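PDB 1IS5: congerin-2 from Conger myriaster, which binds beta-galactosides as a homodimeric lectin of the galectin family, although its physiological role is not yet known. Local coordinates for residues G35-S40 against L63-G68; S75-F80 against E105-P110. One frame throughout, in Å; residues are numbered along the deposited sequence.

Contact 1 (G35-S40 against L63-G68); sequences GESTDS and LVHNVG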
loop_
_atom_site.group_PDB
_atom_site.type_symbol
_atom_site.label_atom_id
_atom_site.label_comp_id
_atom_site.label_asym_id
_atom_site.label_seq_id
_atom_site.Cartn_x
_atom_site.Cartn_y
_atom_site.Cartn_z
ATOM N N GLY A 35 6.021 5.308 9.916
ATOM C CA GLY A 35 6.773 4.820 11.033
ATOM C C GLY A 35 6.908 3.332 10.960
ATOM O O GLY A 35 7.054 2.671 9.941
ATOM N N GLU A 36 6.755 2.836 12.155
ATOM C CA GLU A 36 7.074 1.466 12.417
ATOM C C GLU A 36 5.801 0.783 12.872
ATOM O O GLU A 36 5.640 -0.396 12.576
ATOM C CB GLU A 36 8.219 1.491 13.476
ATOM C CG GLU A 36 9.503 2.483 13.291
ATOM C CD GLU A 36 9.681 4.051 13.569
ATOM O OE1 GLU A 36 10.692 4.550 13.061
ATOM O OE2 GLU A 36 8.925 4.789 14.263
ATOM N N SER A 37 4.815 1.425 13.508
ATOM C CA SER A 37 3.646 0.750 14.026
ATOM C C SER A 37 2.589 1.811 14.353
ATOM O O SER A 37 2.937 2.985 14.239
ATOM C CB SER A 37 4.038 -0.060 15.315
ATOM O OG SER A 37 4.436 0.676 16.473
ATOM N N THR A 38 1.346 1.576 14.796
ATOM C CA THR A 38 0.505 2.728 15.098
ATOM C C THR A 38 0.984 3.452 16.364
ATOM O O THR A 38 0.606 4.602 16.573
ATOM C CB THR A 38 -1.021 2.294 15.217
ATOM O OG1 THR A 38 -1.186 1.365 16.275
ATOM C CG2 THR A 38 -1.509 1.655 13.913
ATOM N N ASP A 39 1.852 2.879 17.212
ATOM C CA ASP A 39 2.374 3.517 18.417
ATOM C C ASP A 39 3.808 3.995 18.221
ATOM O O ASP A 39 4.470 4.394 19.184
ATOM C CB ASP A 39 2.347 2.517 19.641
ATOM C CG ASP A 39 2.681 3.074 21.071
ATOM O OD1 ASP A 39 3.009 2.279 21.975
ATOM O OD2 ASP A 39 2.640 4.297 21.315
ATOM N N SER A 40 4.357 3.968 17.017
ATOM C CA SER A 40 5.739 4.296 16.836
ATOM C C SER A 40 5.747 4.943 15.468
ATOM O O SER A 40 5.715 4.263 14.435
ATOM C CB SER A 40 6.485 2.988 16.922
ATOM O OG SER A 40 7.864 3.241 16.739
ATOM N N LEU A 63 5.944 10.178 17.498
ATOM C CA LEU A 63 5.350 9.519 18.630
ATOM C C LEU A 63 6.305 8.373 18.926
ATOM O O LEU A 63 6.593 7.531 18.058
ATOM C CB LEU A 63 3.979 8.975 18.268
ATOM C CG LEU A 63 3.313 8.014 19.221
ATOM C CD1 LEU A 63 2.858 8.704 20.431
ATOM C CD2 LEU A 63 2.142 7.441 18.545
ATOM N N VAL A 64 6.832 8.373 20.143
ATOM C CA VAL A 64 7.793 7.358 20.536
ATOM C C VAL A 64 7.024 6.289 21.306
ATOM O O VAL A 64 6.227 6.530 22.224
ATOM C CB VAL A 64 8.901 8.033 21.380
ATOM C CG1 VAL A 64 9.884 7.023 21.959
ATOM C CG2 VAL A 64 9.706 8.935 20.455
ATOM N N HIS A 65 7.265 5.081 20.843
ATOM C CA HIS A 65 6.690 3.870 21.377
ATOM C C HIS A 65 6.758 3.788 22.924
ATOM O O HIS A 65 7.830 3.939 23.524
ATOM C CB HIS A 65 7.444 2.749 20.675
ATOM C CG HIS A 65 6.774 1.430 20.959
ATOM N ND1 HIS A 65 7.100 0.533 21.878
ATOM C CD2 HIS A 65 5.640 1.011 20.310
ATOM C CE1 HIS A 65 6.198 -0.415 21.824
ATOM N NE2 HIS A 65 5.327 -0.117 20.879
ATOM N N ASN A 66 5.611 3.604 23.576
ATOM C CA ASN A 66 5.476 3.565 25.006
ATOM C C ASN A 66 6.023 4.792 25.703
ATOM O O ASN A 66 6.234 4.789 26.918
ATOM C CB ASN A 66 6.151 2.317 25.585
ATOM C CG ASN A 66 5.629 1.917 26.976
ATOM O OD1 ASN A 66 6.351 1.319 27.779
ATOM N ND2 ASN A 66 4.354 2.093 27.331
ATOM N N VAL A 67 6.201 5.909 24.984
ATOM C CA VAL A 67 6.639 7.165 25.582
ATOM C C VAL A 67 5.627 8.258 25.227
ATOM O O VAL A 67 5.074 8.888 26.129
ATOM C CB VAL A 67 8.067 7.554 25.076
ATOM C CG1 VAL A 67 8.457 8.933 25.520
ATOM C CG2 VAL A 67 9.090 6.650 25.694
ATOM N N GLY A 68 5.307 8.518 23.961
ATOM C CA GLY A 68 4.366 9.583 23.646
ATOM C C GLY A 68 4.879 10.576 22.630
ATOM O O GLY A 68 5.967 10.398 22.072
HETATM O O HOH W 1 9.271 7.076 16.386
HETATM O O HOH W 2 9.124 4.650 18.698
#
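D39 and H65 meet at about a right angle, the aspartate reaching over one face of the imidazole. D39 OD1 stands 3.4 Å from H65 CD2, with the carboxylate and ring planes 48° apart, so the two flat groups are clearly tilted against each other rather than stacked. Because D39 CG lies anti to the backbone N (chi1 -172°), the same oxygen can also reach the chain beyond the ring, where N66 N gives it a weak hydrogen bond of 3.3 Å. A short acid suits this spot: it touches the ring and takes up a loop N-H at once. The backbone of D39 joins in, since its O receives a CA-H...O contact from H65 CA at 3.2 Å.

L63 packs against the backbone of the turn. Its CD2 branch lies 3.8 Å from T38 O and its CG rests on D39 O, an apolar side chain against the peptide chain; it also touches W69, a residue of the predicted galactoside site. S40, small enough to let the histidine come close, places CB 3.9 Å from H65 CB. One water joins S40 OG to H65 N, and a second lies between E36 OE2 and L63 O, within hydrogen-bonding distance of each.

Residues S37 to S40 form a type I turn, and E36 and S37 both face S40 in a classic beta bulge; V67 and G68 do the same opposite V64. Two neighbouring bulged hairpin ends, linking strands 29-34, 40-48, 57-64 and 68-75, thus touch at the rim of the galectin beta-sandwich.

Contact 2 (S75-F80 against E105-P110); sequences SKKFPF and ETVEFP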
loop_
_atom_site.group_PDB
_atom_site.type_symbol
_atom_site.label_atom_id
_atom_site.label_comp_id
_atom_site.label_asym_id
_atom_site.label_seq_id
_atom_site.Cartn_x
_atom_site.Cartn_y
_atom_site.Cartn_z
ATOM N N SER A 75 3.128 24.436 10.751
ATOM C CA SER A 75 3.244 25.155 9.521
ATOM C C SER A 75 1.869 25.715 9.234
ATOM O O SER A 75 0.761 25.195 9.399
ATOM C CB SER A 75 3.669 24.243 8.388
ATOM O OG SER A 75 3.723 24.986 7.180
ATOM N N LYS A 76 2.106 26.907 8.796
ATOM C CA LYS A 76 1.129 27.846 8.309
ATOM C C LYS A 76 0.626 27.494 6.919
ATOM O O LYS A 76 -0.455 27.930 6.526
ATOM C CB LYS A 76 1.806 29.224 8.304
ATOM C CG LYS A 76 3.413 29.353 8.409
ATOM C CD LYS A 76 4.350 28.617 7.395
ATOM C CE LYS A 76 5.612 28.075 8.068
ATOM N NZ LYS A 76 6.320 27.101 7.239
ATOM N N LYS A 77 1.398 26.745 6.123
ATOM C CA LYS A 77 1.052 26.372 4.742
ATOM C C LYS A 77 -0.152 25.470 4.752
ATOM O O LYS A 77 -0.023 24.374 5.274
ATOM C CB LYS A 77 2.181 25.609 4.055
ATOM C CG LYS A 77 3.314 26.567 3.885
ATOM C CD LYS A 77 4.581 25.882 3.522
ATOM C CE LYS A 77 5.517 27.047 3.561
ATOM N NZ LYS A 77 6.873 26.591 3.395
ATOM N N PHE A 78 -1.300 25.820 4.179
ATOM C CA PHE A 78 -2.432 24.936 4.305
ATOM C C PHE A 78 -3.255 25.036 3.046
ATOM O O PHE A 78 -4.354 25.589 3.031
ATOM C CB PHE A 78 -3.245 25.331 5.567
ATOM C CG PHE A 78 -4.144 24.198 6.077
ATOM C CD1 PHE A 78 -5.511 24.212 5.821
ATOM C CD2 PHE A 78 -3.581 23.140 6.790
ATOM C CE1 PHE A 78 -6.312 23.155 6.283
ATOM C CE2 PHE A 78 -4.378 22.097 7.245
ATOM C CZ PHE A 78 -5.739 22.104 6.993
ATOM N N PRO A 79 -2.791 24.479 1.932
ATOM C CA PRO A 79 -3.540 24.547 0.688
ATOM C C PRO A 79 -4.562 23.398 0.645
ATOM O O PRO A 79 -4.520 22.592 -0.295
ATOM C CB PRO A 79 -2.396 24.483 -0.309
ATOM C CG PRO A 79 -1.467 23.424 0.348
ATOM C CD PRO A 79 -1.445 23.905 1.750
ATOM N N PHE A 80 -5.441 23.216 1.630
ATOM C CA PHE A 80 -6.304 22.039 1.695
ATOM C C PHE A 80 -7.750 22.476 1.787
ATOM O O PHE A 80 -8.026 23.502 2.432
ATOM C CB PHE A 80 -5.966 21.161 2.939
ATOM C CG PHE A 80 -4.556 20.573 2.913
ATOM C CD1 PHE A 80 -4.282 19.408 2.186
ATOM C CD2 PHE A 80 -3.520 21.216 3.596
ATOM C CE1 PHE A 80 -2.978 18.884 2.126
ATOM C CE2 PHE A 80 -2.222 20.691 3.535
ATOM C CZ PHE A 80 -1.951 19.529 2.800
ATOM N N GLU A 105 4.313 23.743 -2.588
ATOM C CA GLU A 105 5.036 24.275 -1.436
ATOM C C GLU A 105 5.654 23.106 -0.711
ATOM O O GLU A 105 5.164 21.992 -0.889
ATOM C CB GLU A 105 4.106 25.019 -0.487
ATOM C CG GLU A 105 3.688 26.346 -1.071
ATOM C CD GLU A 105 2.884 27.180 -0.081
ATOM O OE1 GLU A 105 3.436 28.176 0.382
ATOM O OE2 GLU A 105 1.738 26.843 0.254
ATOM N N THR A 106 6.722 23.247 0.067
ATOM C CA THR A 106 7.335 22.082 0.700
ATOM C C THR A 106 7.413 22.275 2.212
ATOM O O THR A 106 7.367 23.410 2.693
ATOM C CB THR A 106 8.739 21.846 0.096
ATOM O OG1 THR A 106 9.557 22.920 0.557
ATOM C CG2 THR A 106 8.767 21.832 -1.419
ATOM N N VAL A 107 7.509 21.242 3.017
ATOM C CA VAL A 107 7.646 21.387 4.457
ATOM C C VAL A 107 8.781 20.405 4.757
ATOM O O VAL A 107 8.880 19.354 4.111
ATOM C CB VAL A 107 6.341 20.973 5.191
ATOM C CG1 VAL A 107 6.544 21.014 6.678
ATOM C CG2 VAL A 107 5.235 21.961 4.876
ATOM N N GLU A 108 9.678 20.711 5.678
ATOM C CA GLU A 108 10.763 19.799 6.016
ATOM C C GLU A 108 10.604 19.453 7.480
ATOM O O GLU A 108 10.136 20.302 8.248
ATOM C CB GLU A 108 12.109 20.444 5.814
ATOM C CG GLU A 108 12.451 20.616 4.324
ATOM C CD GLU A 108 11.766 21.816 3.665
ATOM O OE1 GLU A 108 11.821 22.930 4.202
ATOM O OE2 GLU A 108 11.164 21.652 2.605
ATOM N N PHE A 109 10.911 18.257 7.960
ATOM C CA PHE A 109 10.713 17.946 9.366
ATOM C C PHE A 109 11.941 17.104 9.689
ATOM O O PHE A 109 12.312 16.287 8.829
ATOM C CB PHE A 109 9.449 17.137 9.515
ATOM C CG PHE A 109 9.166 16.695 10.943
ATOM C CD1 PHE A 109 8.870 17.653 11.916
ATOM C CD2 PHE A 109 9.191 15.343 11.266
ATOM C CE1 PHE A 109 8.590 17.263 13.216
ATOM C CE2 PHE A 109 8.910 14.924 12.582
ATOM C CZ PHE A 109 8.614 15.896 13.533
ATOM N N PRO A 110 12.656 17.238 10.820
ATOM C CA PRO A 110 13.767 16.368 11.144
ATOM C C PRO A 110 13.408 14.874 11.248
ATOM O O PRO A 110 12.342 14.475 11.697
ATOM C CB PRO A 110 14.280 16.962 12.429
ATOM C CG PRO A 110 13.059 17.651 13.012
ATOM C CD PRO A 110 12.537 18.331 11.785
#
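The loop S75-F80 runs past the start of strand 106-110 without pairing to it: the nearest CA atoms, those of K77 and E105, are 7.6 Å apart, and those of S75 and V107 are 7.7 Å apart, so side chains bridge the gap. K77 does most of this. Its CG lies anti to the carbonyl carbon (chi1 -67°), and the chain beyond is fully extended, which carries the amine across to the other backbone. There NZ makes a weak hydrogen bond of 3.3 Å to T106 O.

On the way the lysine's methylenes lie against E105, with K77 CG 3.9 Å from E105 OE1. The two side chains cross obliquely, and their charged ends do not meet: K77 NZ remains 4.8 Å from E105 OE1, a separation at which attraction is probably felt without a salt bridge. E105 OE2 is instead bound by N103 ND2. Lysine suits the place because it offers both a long apolar stem and a polar tip.

V107 adds a loose apolar contact through one methyl: CG2 is 4.2 Å from K77 CD and also comes near S75 OG. S75, part of the predicted galactoside site, uses OG to accept from K77 N at 3.1 Å (N-H...O angle 157°), an ST turn in which the serine hydroxyl occupies the backbone N-H of the lysine itself.

Around the contact, S75 pairs through its backbone with L58 of strand 57-64, while V107 pairs with I99 of strand 96-100 and packs on L60. The loop leaving one sheet of the sandwich is therefore laid beside the outermost strand, within this chain, of the other.

Overall arrangement
Contact 1 lies at the surface, none of its touching residues being buried, whereas contact 2 is partly buried through S75 and V107. They lie on opposite sides of the chain's centre, their own centres about 22 Å apart, and follow one another along the sequence. Strand 68-75 connects them: G68 opens it in contact 1 and S75 closes it in contact 2. Contact 1 stays among connections of the sheet holding strands 40-48, 57-64 and 68-75, while contact 2 reaches across to the sheet that ends in strand 106-110. Their chemistry follows: a carboxylate over an imidazole, with waters filling in, at the solvent-facing hairpin ends; a lysine stem against a glutamate and a buried valine beside an edge strand.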